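Local coordinates for protein transcription termination factor FttA (Pyrococcus horikoshii, PDB 3AF6) that probably terminates transcription by cleaving and degrading nascent RNA, as a zinc-dependent ribonuclease of the metallo-beta-lactamase superfamily, at residues 154-159 with 315-320; 220-225 with 522-527; 260-265 with 290-295; 434-439 with 460-465. All coordinates share one frame; numbering follows the deposited sequence.

Interaction 1 (154-159 with 315-320); sequences YSIRQI and EVIKHT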
loop_
_atom_site.group_PDB
_atom_site.type_symbol
_atom_site.label_atom_id
_atom_site.label_comp_id
_atom_site.label_asym_id
_atom_site.label_seq_id
_atom_site.Cartn_x
_atom_site.Cartn_y
_atom_site.Cartn_z
ATOM N N TYR A 154 -4.084 11.787 10.107
ATOM C CA TYR A 154 -4.487 13.134 10.469
ATOM C C TYR A 154 -3.835 14.122 9.518
ATOM O O TYR A 154 -4.481 15.058 9.035
ATOM C CB TYR A 154 -4.077 13.423 11.919
ATOM C CG TYR A 154 -4.168 14.876 12.346
ATOM C CD1 TYR A 154 -3.063 15.730 12.235
ATOM C CD2 TYR A 154 -5.348 15.390 12.893
ATOM C CE1 TYR A 154 -3.130 17.059 12.663
ATOM C CE2 TYR A 154 -5.428 16.716 13.322
ATOM C CZ TYR A 154 -4.317 17.546 13.208
ATOM O OH TYR A 154 -4.392 18.855 13.640
ATOM N N SER A 155 -2.553 13.907 9.239
ATOM C CA SER A 155 -1.833 14.793 8.340
ATOM C C SER A 155 -2.436 14.796 6.938
ATOM O O SER A 155 -2.659 15.853 6.353
ATOM C CB SER A 155 -0.367 14.393 8.262
ATOM O OG SER A 155 0.343 15.343 7.493
ATOM N N ILE A 156 -2.697 13.614 6.397
ATOM C CA ILE A 156 -3.282 13.513 5.070
ATOM C C ILE A 156 -4.610 14.270 5.048
ATOM O O ILE A 156 -4.857 15.101 4.171
ATOM C CB ILE A 156 -3.517 12.035 4.690
ATOM C CG1 ILE A 156 -2.174 11.312 4.587
ATOM C CG2 ILE A 156 -4.280 11.943 3.387
ATOM C CD1 ILE A 156 -2.287 9.843 4.273
ATOM N N ARG A 157 -5.460 13.984 6.029
ATOM C CA ARG A 157 -6.763 14.632 6.123
ATOM C C ARG A 157 -6.587 16.147 6.152
ATOM O O ARG A 157 -7.344 16.886 5.533
ATOM C CB ARG A 157 -7.487 14.151 7.384
ATOM C CG ARG A 157 -8.951 14.559 7.456
ATOM C CD ARG A 157 -9.815 13.422 8.007
ATOM N NE ARG A 157 -9.460 13.055 9.377
ATOM C CZ ARG A 157 -9.965 12.009 10.025
ATOM N NH1 ARG A 157 -10.849 11.218 9.426
ATOM N NH2 ARG A 157 -9.589 11.749 11.273
ATOM N N GLN A 158 -5.565 16.594 6.870
ATOM C CA GLN A 158 -5.250 18.012 6.995
ATOM C C GLN A 158 -4.899 18.600 5.629
ATOM O O GLN A 158 -5.387 19.665 5.255
ATOM C CB GLN A 158 -4.064 18.191 7.953
ATOM C CG GLN A 158 -3.681 19.636 8.246
ATOM C CD GLN A 158 -4.636 20.314 9.217
ATOM O OE1 GLN A 158 -5.837 20.428 8.956
ATOM N NE2 GLN A 158 -4.102 20.767 10.348
ATOM N N ILE A 159 -4.049 17.891 4.892
ATOM C CA ILE A 159 -3.608 18.331 3.570
ATOM C C ILE A 159 -4.748 18.365 2.564
ATOM O O ILE A 159 -4.848 19.289 1.759
ATOM C CB ILE A 159 -2.488 17.414 3.038
ATOM C CG1 ILE A 159 -1.260 17.537 3.938
ATOM C CG2 ILE A 159 -2.139 17.787 1.611
ATOM C CD1 ILE A 159 -0.183 16.547 3.642
ATOM N N GLU A 315 2.900 16.138 -2.356
ATOM C CA GLU A 315 2.394 16.103 -3.722
ATOM C C GLU A 315 1.786 14.734 -4.047
ATOM O O GLU A 315 0.744 14.649 -4.696
ATOM C CB GLU A 315 3.516 16.434 -4.713
ATOM C CG GLU A 315 3.848 17.910 -4.781
ATOM C CD GLU A 315 2.629 18.742 -5.136
ATOM O OE1 GLU A 315 1.965 18.403 -6.134
ATOM O OE2 GLU A 315 2.328 19.731 -4.425
ATOM N N VAL A 316 2.445 13.670 -3.590
ATOM C CA VAL A 316 1.967 12.314 -3.807
ATOM C C VAL A 316 0.538 12.249 -3.300
ATOM O O VAL A 316 -0.378 11.798 -3.999
ATOM C CB VAL A 316 2.810 11.286 -3.016
ATOM C CG1 VAL A 316 2.122 9.918 -3.006
ATOM C CG2 VAL A 316 4.195 11.182 -3.621
ATOM N N ILE A 317 0.357 12.714 -2.070
ATOM C CA ILE A 317 -0.953 12.726 -1.438
ATOM C C ILE A 317 -1.958 13.480 -2.290
ATOM O O ILE A 317 -3.029 12.966 -2.608
ATOM C CB ILE A 317 -0.884 13.387 -0.050
ATOM C CG1 ILE A 317 -0.087 12.503 0.902
ATOM C CG2 ILE A 317 -2.284 13.627 0.489
ATOM C CD1 ILE A 317 0.203 13.166 2.227
ATOM N N LYS A 318 -1.597 14.696 -2.672
ATOM C CA LYS A 318 -2.477 15.533 -3.460
ATOM C C LYS A 318 -2.830 14.960 -4.821
ATOM O O LYS A 318 -3.812 15.375 -5.426
ATOM C CB LYS A 318 -1.849 16.924 -3.604
ATOM C CG LYS A 318 -1.816 17.703 -2.282
ATOM C CD LYS A 318 -1.000 18.973 -2.371
ATOM C CE LYS A 318 -1.585 19.929 -3.393
ATOM N NZ LYS A 318 -0.746 21.153 -3.549
ATOM N N HIS A 319 -2.043 13.998 -5.297
ATOM C CA HIS A 319 -2.284 13.380 -6.606
ATOM C C HIS A 319 -2.870 11.965 -6.550
ATOM O O HIS A 319 -3.240 11.397 -7.581
ATOM C CB HIS A 319 -0.991 13.327 -7.423
ATOM C CG HIS A 319 -0.622 14.628 -8.064
ATOM N ND1 HIS A 319 -0.078 15.682 -7.360
ATOM C CD2 HIS A 319 -0.709 15.040 -9.353
ATOM C CE1 HIS A 319 0.155 16.685 -8.186
ATOM N NE2 HIS A 319 -0.219 16.323 -9.400
ATOM N N THR A 320 -2.953 11.395 -5.355
ATOM C CA THR A 320 -3.471 10.044 -5.198
ATOM C C THR A 320 -4.994 9.920 -5.223
ATOM O O THR A 320 -5.702 10.659 -4.546
ATOM C CB THR A 320 -2.977 9.446 -3.886
ATOM O OG1 THR A 320 -1.557 9.578 -3.830
ATOM C CG2 THR A 320 -3.380 7.971 -3.767
#

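Interaction 2 (220-225 with 522-527); sequences VNVAML and SGMLVG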
loop_
_atom_site.group_PDB
_atom_site.type_symbol
_atom_site.label_atom_id
_atom_site.label_comp_id
_atom_site.label_asym_id
_atom_site.label_seq_id
_atom_site.Cartn_x
_atom_site.Cartn_y
_atom_site.Cartn_z
ATOM N N VAL A 220 12.296 1.927 -5.517
ATOM C CA VAL A 220 13.694 2.264 -5.403
ATOM C C VAL A 220 14.299 1.037 -4.745
ATOM O O VAL A 220 13.584 0.193 -4.206
ATOM C CB VAL A 220 13.886 3.483 -4.480
ATOM C CG1 VAL A 220 13.282 3.197 -3.122
ATOM C CG2 VAL A 220 15.360 3.803 -4.336
ATOM N N ASN A 221 15.613 0.921 -4.801
ATOM C CA ASN A 221 16.267 -0.205 -4.171
ATOM C C ASN A 221 17.164 0.391 -3.089
ATOM O O ASN A 221 18.277 0.812 -3.382
ATOM C CB ASN A 221 17.086 -0.964 -5.207
ATOM C CG ASN A 221 17.769 -2.172 -4.626
ATOM O OD1 ASN A 221 17.987 -2.243 -3.414
ATOM N ND2 ASN A 221 18.134 -3.122 -5.481
ATOM N N VAL A 222 16.676 0.456 -1.850
ATOM C CA VAL A 222 17.474 1.036 -0.766
ATOM C C VAL A 222 18.768 0.262 -0.572
ATOM O O VAL A 222 19.789 0.816 -0.159
ATOM C CB VAL A 222 16.708 1.062 0.589
ATOM C CG1 VAL A 222 15.522 2.013 0.508
ATOM C CG2 VAL A 222 16.258 -0.344 0.969
ATOM N N ALA A 223 18.722 -1.026 -0.885
ATOM C CA ALA A 223 19.896 -1.875 -0.745
ATOM C C ALA A 223 21.052 -1.351 -1.586
ATOM O O ALA A 223 22.180 -1.822 -1.449
ATOM C CB ALA A 223 19.559 -3.320 -1.161
ATOM N N MET A 224 20.786 -0.380 -2.456
ATOM C CA MET A 224 21.848 0.139 -3.299
ATOM C C MET A 224 21.757 1.598 -3.733
ATOM O O MET A 224 22.017 1.914 -4.894
ATOM C CB MET A 224 21.990 -0.757 -4.527
ATOM C CG MET A 224 22.301 -2.189 -4.160
ATOM S SD MET A 224 22.685 -3.232 -5.538
ATOM C CE MET A 224 24.474 -2.968 -5.643
ATOM N N LEU A 225 21.403 2.485 -2.805
ATOM C CA LEU A 225 21.328 3.909 -3.117
ATOM C C LEU A 225 22.721 4.412 -3.478
ATOM O O LEU A 225 22.867 5.459 -4.097
ATOM C CB LEU A 225 20.811 4.703 -1.917
ATOM C CG LEU A 225 19.337 4.585 -1.538
ATOM C CD1 LEU A 225 19.034 5.534 -0.389
ATOM C CD2 LEU A 225 18.475 4.932 -2.736
ATOM N N SER A 522 15.010 -0.698 10.003
ATOM C CA SER A 522 14.516 -1.414 8.830
ATOM C C SER A 522 14.630 -2.924 8.951
ATOM O O SER A 522 15.448 -3.441 9.713
ATOM C CB SER A 522 15.270 -0.959 7.577
ATOM O OG SER A 522 14.735 0.261 7.080
ATOM N N GLY A 523 13.813 -3.616 8.161
ATOM C CA GLY A 523 13.783 -5.066 8.176
ATOM C C GLY A 523 15.022 -5.783 7.687
ATOM O O GLY A 523 15.188 -6.977 7.946
ATOM N N MET A 524 15.896 -5.072 6.983
ATOM C CA MET A 524 17.112 -5.686 6.463
ATOM C C MET A 524 18.374 -5.009 7.010
ATOM O O MET A 524 19.457 -5.128 6.433
ATOM C CB MET A 524 17.104 -5.636 4.931
ATOM C CG MET A 524 15.852 -6.229 4.291
ATOM S SD MET A 524 15.936 -6.290 2.476
ATOM C CE MET A 524 15.501 -4.582 2.045
ATOM N N LEU A 525 18.234 -4.320 8.139
ATOM C CA LEU A 525 19.367 -3.627 8.744
ATOM C C LEU A 525 19.959 -2.636 7.744
ATOM O O LEU A 525 21.145 -2.290 7.819
ATOM C CB LEU A 525 20.450 -4.624 9.166
ATOM C CG LEU A 525 20.146 -5.564 10.330
ATOM C CD1 LEU A 525 21.335 -6.491 10.563
ATOM C CD2 LEU A 525 19.849 -4.751 11.576
ATOM N N VAL A 526 19.126 -2.188 6.805
ATOM C CA VAL A 526 19.550 -1.238 5.785
ATOM C C VAL A 526 19.533 0.185 6.329
ATOM O O VAL A 526 20.018 1.107 5.683
ATOM C CB VAL A 526 18.637 -1.298 4.552
ATOM C CG1 VAL A 526 19.225 -0.457 3.439
ATOM C CG2 VAL A 526 18.467 -2.740 4.101
ATOM N N GLY A 527 18.975 0.357 7.522
ATOM C CA GLY A 527 18.927 1.677 8.126
ATOM C C GLY A 527 17.863 1.790 9.200
ATOM O O GLY A 527 17.026 0.899 9.343
#

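Interaction 3 (260-265 with 290-295); sequences DHCGML and LLQKDF. With ZN (zinc ion), chain J.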
loop_
_atom_site.group_PDB
_atom_site.type_symbol
_atom_site.label_atom_id
_atom_site.label_comp_id
_atom_site.label_asym_id
_atom_site.label_seq_id
_atom_site.Cartn_x
_atom_site.Cartn_y
_atom_site.Cartn_z
ATOM N N ASP A 260 10.263 -0.540 -2.250
ATOM C CA ASP A 260 10.670 -1.173 -3.487
ATOM C C ASP A 260 9.518 -1.276 -4.484
ATOM O O ASP A 260 9.601 -2.028 -5.449
ATOM C CB ASP A 260 11.248 -2.553 -3.206
ATOM C CG ASP A 260 10.305 -3.430 -2.403
ATOM O OD1 ASP A 260 10.633 -4.623 -2.212
ATOM O OD2 ASP A 260 9.238 -2.940 -1.957
ATOM N N HIS A 261 8.448 -0.525 -4.251
ATOM C CA HIS A 261 7.310 -0.511 -5.172
ATOM C C HIS A 261 6.746 0.906 -5.329
ATOM O O HIS A 261 6.107 1.224 -6.336
ATOM C CB HIS A 261 6.206 -1.480 -4.700
ATOM C CG HIS A 261 6.595 -2.921 -4.806
ATOM N ND1 HIS A 261 6.311 -3.690 -5.915
ATOM C CD2 HIS A 261 7.328 -3.704 -3.984
ATOM C CE1 HIS A 261 6.857 -4.884 -5.771
ATOM N NE2 HIS A 261 7.481 -4.918 -4.607
ATOM N N CYS A 262 6.987 1.761 -4.338
ATOM C CA CYS A 262 6.499 3.136 -4.415
ATOM C C CYS A 262 7.568 4.144 -3.956
ATOM O O CYS A 262 7.318 5.350 -3.913
ATOM C CB CYS A 262 5.263 3.287 -3.539
ATOM S SG CYS A 262 5.710 3.161 -1.805
ATOM N N GLY A 263 8.751 3.643 -3.620
ATOM C CA GLY A 263 9.822 4.496 -3.137
ATOM C C GLY A 263 10.295 5.678 -3.970
ATOM O O GLY A 263 10.666 6.710 -3.411
ATOM N N MET A 264 10.316 5.535 -5.291
ATOM C CA MET A 264 10.754 6.625 -6.160
ATOM C C MET A 264 9.610 7.526 -6.601
ATOM O O MET A 264 9.832 8.554 -7.242
ATOM C CB MET A 264 11.451 6.070 -7.409
ATOM C CG MET A 264 12.880 5.623 -7.183
ATOM S SD MET A 264 13.940 7.013 -6.767
ATOM C CE MET A 264 13.912 7.901 -8.312
ATOM N N LEU A 265 8.387 7.149 -6.258
ATOM C CA LEU A 265 7.227 7.925 -6.662
ATOM C C LEU A 265 7.330 9.431 -6.377
ATOM O O LEU A 265 7.098 10.247 -7.263
ATOM C CB LEU A 265 5.973 7.331 -6.026
ATOM C CG LEU A 265 4.600 7.888 -6.411
ATOM C CD1 LEU A 265 4.427 7.993 -7.928
ATOM C CD2 LEU A 265 3.557 6.961 -5.826
ATOM N N LEU A 290 3.821 7.072 4.881
ATOM C CA LEU A 290 4.566 6.883 6.108
ATOM C C LEU A 290 5.988 6.428 5.819
ATOM O O LEU A 290 6.951 7.026 6.307
ATOM C CB LEU A 290 3.894 5.845 7.006
ATOM C CG LEU A 290 4.748 5.529 8.236
ATOM C CD1 LEU A 290 4.850 6.792 9.079
ATOM C CD2 LEU A 290 4.152 4.386 9.039
ATOM N N LEU A 291 6.115 5.366 5.026
ATOM C CA LEU A 291 7.425 4.817 4.702
ATOM C C LEU A 291 8.335 5.794 3.981
ATOM O O LEU A 291 9.555 5.719 4.124
ATOM C CB LEU A 291 7.283 3.539 3.883
ATOM C CG LEU A 291 6.596 2.392 4.624
ATOM C CD1 LEU A 291 6.522 1.186 3.703
ATOM C CD2 LEU A 291 7.350 2.051 5.897
ATOM N N GLN A 292 7.743 6.704 3.214
ATOM C CA GLN A 292 8.511 7.706 2.484
ATOM C C GLN A 292 9.104 8.765 3.423
ATOM O O GLN A 292 10.260 9.181 3.256
ATOM C CB GLN A 292 7.632 8.383 1.420
ATOM C CG GLN A 292 7.323 7.495 0.236
ATOM C CD GLN A 292 6.169 8.006 -0.604
ATOM O OE1 GLN A 292 5.794 7.390 -1.605
ATOM N NE2 GLN A 292 5.599 9.137 -0.203
ATOM N N LYS A 293 8.316 9.211 4.400
ATOM C CA LYS A 293 8.806 10.203 5.342
ATOM C C LYS A 293 9.864 9.518 6.177
ATOM O O LYS A 293 10.919 10.083 6.459
ATOM C CB LYS A 293 7.675 10.730 6.229
ATOM C CG LYS A 293 6.886 11.875 5.592
ATOM C CD LYS A 293 5.758 12.384 6.499
ATOM C CE LYS A 293 5.474 13.893 6.305
ATOM N NZ LYS A 293 5.009 14.287 4.936
ATOM N N ASP A 294 9.583 8.279 6.550
ATOM C CA ASP A 294 10.510 7.501 7.344
ATOM C C ASP A 294 11.830 7.360 6.576
ATOM O O ASP A 294 12.913 7.429 7.159
ATOM C CB ASP A 294 9.896 6.123 7.618
ATOM C CG ASP A 294 10.745 5.269 8.534
ATOM O OD1 ASP A 294 10.556 4.030 8.523
ATOM O OD2 ASP A 294 11.587 5.828 9.272
ATOM N N PHE A 295 11.725 7.185 5.259
ATOM C CA PHE A 295 12.882 7.014 4.380
ATOM C C PHE A 295 13.804 8.234 4.269
ATOM O O PHE A 295 15.024 8.112 4.424
ATOM C CB PHE A 295 12.402 6.598 2.989
ATOM C CG PHE A 295 13.500 6.493 1.964
ATOM C CD1 PHE A 295 14.715 5.896 2.279
ATOM C CD2 PHE A 295 13.300 6.967 0.667
ATOM C CE1 PHE A 295 15.714 5.773 1.320
ATOM C CE2 PHE A 295 14.292 6.845 -0.299
ATOM C CZ PHE A 295 15.499 6.247 0.030
HETATM ZN ZN ZN J . 8.808 -6.017 -3.304
#

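Interaction 4 (434-439 with 460-465); sequences GRAQEV and GMIWEA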
loop_
_atom_site.group_PDB
_atom_site.type_symbol
_atom_site.label_atom_id
_atom_site.label_comp_id
_atom_site.label_asym_id
_atom_site.label_seq_id
_atom_site.Cartn_x
_atom_site.Cartn_y
_atom_site.Cartn_z
ATOM N N GLY A 434 4.257 -4.743 7.422
ATOM C CA GLY A 434 4.529 -6.094 6.956
ATOM C C GLY A 434 4.827 -7.072 8.086
ATOM O O GLY A 434 3.996 -7.267 8.973
ATOM N N ARG A 435 6.013 -7.677 8.064
ATOM C CA ARG A 435 6.398 -8.647 9.079
ATOM C C ARG A 435 6.185 -8.180 10.520
ATOM O O ARG A 435 5.789 -8.976 11.378
ATOM C CB ARG A 435 7.868 -9.065 8.912
ATOM C CG ARG A 435 8.249 -9.725 7.571
ATOM C CD ARG A 435 7.164 -10.650 7.018
ATOM N NE ARG A 435 6.158 -9.909 6.253
ATOM C CZ ARG A 435 4.852 -10.171 6.268
ATOM N NH1 ARG A 435 4.373 -11.161 7.014
ATOM N NH2 ARG A 435 4.023 -9.442 5.534
ATOM N N ALA A 436 6.446 -6.903 10.791
ATOM C CA ALA A 436 6.297 -6.377 12.142
ATOM C C ALA A 436 4.957 -6.757 12.772
ATOM O O ALA A 436 4.922 -7.423 13.804
ATOM C CB ALA A 436 6.464 -4.858 12.140
ATOM N N GLN A 437 3.857 -6.342 12.149
ATOM C CA GLN A 437 2.539 -6.642 12.677
ATOM C C GLN A 437 2.232 -8.142 12.725
ATOM O O GLN A 437 1.525 -8.612 13.628
ATOM C CB GLN A 437 1.461 -5.929 11.859
ATOM C CG GLN A 437 1.373 -4.439 12.110
ATOM C CD GLN A 437 2.484 -3.646 11.422
ATOM O OE1 GLN A 437 2.762 -2.505 11.806
ATOM N NE2 GLN A 437 3.112 -4.237 10.389
ATOM N N GLU A 438 2.760 -8.891 11.759
ATOM C CA GLU A 438 2.522 -10.326 11.719
ATOM C C GLU A 438 3.177 -11.012 12.902
ATOM O O GLU A 438 2.564 -11.852 13.567
ATOM C CB GLU A 438 3.068 -10.930 10.433
ATOM C CG GLU A 438 2.782 -12.417 10.293
ATOM C CD GLU A 438 1.318 -12.716 10.018
ATOM O OE1 GLU A 438 0.539 -11.776 9.783
ATOM O OE2 GLU A 438 0.945 -13.905 10.019
ATOM N N VAL A 439 4.436 -10.673 13.146
ATOM C CA VAL A 439 5.160 -11.256 14.263
ATOM C C VAL A 439 4.528 -10.748 15.553
ATOM O O VAL A 439 4.507 -11.451 16.572
ATOM C CB VAL A 439 6.648 -10.876 14.225
ATOM C CG1 VAL A 439 7.343 -11.310 15.513
ATOM C CG2 VAL A 439 7.305 -11.530 13.023
ATOM N N GLY A 460 10.867 2.428 15.469
ATOM C CA GLY A 460 11.000 2.760 14.065
ATOM C C GLY A 460 9.740 3.004 13.269
ATOM O O GLY A 460 9.673 2.643 12.092
ATOM N N MET A 461 8.752 3.639 13.884
ATOM C CA MET A 461 7.491 3.915 13.204
ATOM C C MET A 461 6.631 2.659 13.029
ATOM O O MET A 461 5.647 2.665 12.305
ATOM C CB MET A 461 7.751 4.587 11.853
ATOM C CG MET A 461 8.334 5.988 11.975
ATOM S SD MET A 461 7.233 7.123 12.870
ATOM C CE MET A 461 7.935 7.066 14.584
ATOM N N ILE A 462 7.015 1.584 13.703
ATOM C CA ILE A 462 6.259 0.340 13.680
ATOM C C ILE A 462 4.922 0.590 14.368
ATOM O O ILE A 462 3.888 0.077 13.945
ATOM C CB ILE A 462 6.968 -0.775 14.465
ATOM C CG1 ILE A 462 8.228 -1.221 13.731
ATOM C CG2 ILE A 462 6.009 -1.930 14.699
ATOM C CD1 ILE A 462 8.937 -2.383 14.407
ATOM N N TRP A 463 4.948 1.378 15.439
ATOM C CA TRP A 463 3.727 1.680 16.167
ATOM C C TRP A 463 2.825 2.572 15.335
ATOM O O TRP A 463 1.614 2.362 15.273
ATOM C CB TRP A 463 4.047 2.357 17.496
ATOM C CG TRP A 463 2.826 2.589 18.345
ATOM C CD1 TRP A 463 2.240 3.791 18.632
ATOM C CD2 TRP A 463 2.035 1.588 19.002
ATOM N NE1 TRP A 463 1.136 3.599 19.429
ATOM C CE2 TRP A 463 0.987 2.259 19.672
ATOM C CE3 TRP A 463 2.109 0.192 19.088
ATOM C CZ2 TRP A 463 0.023 1.582 20.421
ATOM C CZ3 TRP A 463 1.151 -0.481 19.833
ATOM C CH2 TRP A 463 0.121 0.216 20.491
ATOM N N GLU A 464 3.417 3.568 14.690
ATOM C CA GLU A 464 2.658 4.475 13.841
ATOM C C GLU A 464 1.963 3.628 12.778
ATOM O O GLU A 464 0.773 3.804 12.512
ATOM C CB GLU A 464 3.606 5.500 13.211
ATOM C CG GLU A 464 2.962 6.597 12.373
ATOM C CD GLU A 464 1.542 6.918 12.788
ATOM O OE1 GLU A 464 1.237 6.866 14.005
ATOM O OE2 GLU A 464 0.729 7.239 11.887
ATOM N N ALA A 465 2.699 2.678 12.202
ATOM C CA ALA A 465 2.145 1.801 11.174
ATOM C C ALA A 465 1.019 0.944 11.742
ATOM O O ALA A 465 -0.000 0.711 11.078
ATOM C CB ALA A 465 3.235 0.907 10.602
#

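Interaction 1 (154-159 with 315-320)
I156 and I317 face each other, their CA atoms 7.0 Å apart, where the short helical segments 154-159 and 315-319 pass with axes 10.3 Å apart at a crossing angle of -67°. This is an interdomain helix-helix packing: helix 151-161 belongs to the archaeal CPSF-KH region, and helix 310-319 to the metallo-beta-lactamase fold.

I317 makes the largest share of the contact. With CG1 anti to its own carbonyl carbon (chi1 -68°) and the chain extended beyond it, CD1 reaches the two isoleucines that stand one helical turn apart on the partner. It meets CD1 of I159 at 3.7 Å, the two side chains lying roughly perpendicular. The same methyl also comes within 3.8 Å of I156 CG1. The shorter branch adds a second point of support, since I317 CG2 lies 3.9 Å from I156 CG2. I156 also touches R285 and D286 of helix 282-301, and I317 touches V289 there, so a third helix backs the apolar patch.

Toward the partly exposed side, the aliphatic start of K318 continues the packing, its CG set 3.9 Å from I159 CG2. Farther out, NZ of K318 forms a weak salt bridge with OE2 of E315, with E163 and D166 as more distant acidic neighbours. Beyond the apolar patch the C-terminal turn of helix 310-319 is held by H319, whose ND1 donates to E315 O at 3.0 Å; that oxygen lies near the imidazole plane, whereas ND1 stands above the carbonyl plane.

Interaction 2 (220-225 with 522-527)
In V222 a chi1 of -66° places CG2 between the backbone N and the carbonyl carbon, and in V526 a chi1 of -172° sends CG1 anti to the backbone N; these two methyls come together across the contact. V222 CG2 lies 3.9 Å from V526 CG1, and the same V526 methyl rests 3.9 Å from V222 O. M524 joins from the side, its otherwise extended chain turning at the sulfur, so that CE approaches V222 CG2 at 4.4 Å. A223 adds a looser backbone approach, its N 4.4 Å from V526 CG1.

Two loops meet here: 220-225, which follows strand 213-216 of the metallo-beta-lactamase domain, and 522-527, which follows strand 516-520 of the beta-CASP domain. The second is shaped by a type I turn from S522 to L525 and closed by a backbone bond from S522 N to G527 O; M524 within the turn and V526 just after it both point toward the other loop. L259 and F295 back V222, while T555 touches both A223 and V526.

M524 also lies near the metal centre, its side chain about 6 Å from that of D260 and about 5 Å from a bound sulfate, so the contact borders the active-site cleft between the domains. The loops bury 131 Å² of mainly apolar surface with no hydrogen bond between them, so dispersion and the exclusion of water from the methyls are what the two domains share here.

Interaction 3 (260-265 with 290-295)
C262 and Q292 form the first shell of this buried contact, which joins the metal-binding HxHxDH motif of the metallo-beta-lactamase fold to helix 282-301. Q292 carries it. Its CG is anti to the carbonyl carbon (chi1 -72°), and the rest of the chain runs out straight, laying the amide beside the turn that follows the motif. There OE1 stands 3.4 Å from C262 O; both are acceptors, so the approach is a packing contact and no hydrogen bond. The sulfur of C262 lies 4.2 Å from the same OE1, and L265 CB approaches that oxygen more loosely, at 4.4 Å.

The next shell fixes this turn. L265 N donates to C262 O at 3.1 Å in a type I turn from C262 to L265, which gives the carbonyl oxygen its own partner within the segment. G263 O is bound by the hydroxyl of Y308, and M288 of the same long helix touches both C262 and L265. P266 and I313 lie against Q292.

Just before the turn in the chain, D260 and H261 reach the zinc ion. D260 binds it through OD1 at 2.5 Å, with OD2 turned to a longer 3.4 Å, while D367 and H618 supply further ligands. The neighbouring imidazole is gripped at both nitrogens: H261 NE2 coordinates the zinc at 2.2 Å, and H261 ND1 is hydrogen-bonded to OD2 of D217, a second-shell carboxylate that fixes the rotation of the ring.

Interaction 4 (434-439 with 460-465)
A436 and I462 make the tightly packed apolar part of this contact, near the N-terminal ends of two helices of the beta-CASP domain, with CA atoms 6.9 Å apart. The methyl of A436 sits against both arms of the isoleucine, 3.9 Å from I462 CG2 and 4.2 Å from I462 CD1. A chi1 of -70° in I462 puts CG2 anti to the backbone N and leaves CG1 beside it, so the branched side chain spreads over the small alanine. Beneath them runs the parallel sheet: I519 of strand 516-520 touches I462 and also V439, one turn on from A436. Strand 425-429, helix 435-447 and strand 456-459 form a beta-alpha-beta crossover passing over strand 516-520, and the contact packs this helix against helix 462-471, which follows.

The other part is polar and reached by a bent chain. Q437 bends at chi2 (77°), bringing its terminal amide alongside A465 CB and the I462 carbonyl. L290 of the metallo-beta-lactamase domain touches A465 from outside the pair. The loose side lies at M461, exposed at the N-cap of its helix; W463 points away from helix 435-447 and packs on L148.

The side chain of Q437 lies about 8 Å from that of the zinc ligand H258, so the polar flank approaches the metal centre. The contact is thus mixed, with the A436 and I462 methyls as its apolar half and the Q437 chain, beside the I462 carbonyl, as its polar half.

Overall arrangement
Segment 154-159 opens interaction 1 in the KH region, and 220-225 opens interaction 2 before the first is closed. Interaction 3 (260-265 with 290-295) then completes its short loop inside both, after which 315-320 closes interaction 1; interactions 1 and 2 thus cross. Interaction 4 forms later, wholly within the beta-CASP domain, and is nested in the long loop that 522-527 closes. Interaction 3 is the middle piece: Q292 meets V316 of interaction 1, F295 meets L225 of interaction 2, and L290 meets E464 and A465 of interaction 4. With I156 resting on its R285 and D286, helix 282-301 ties the KH region, the metal-binding core and the beta-CASP domain together.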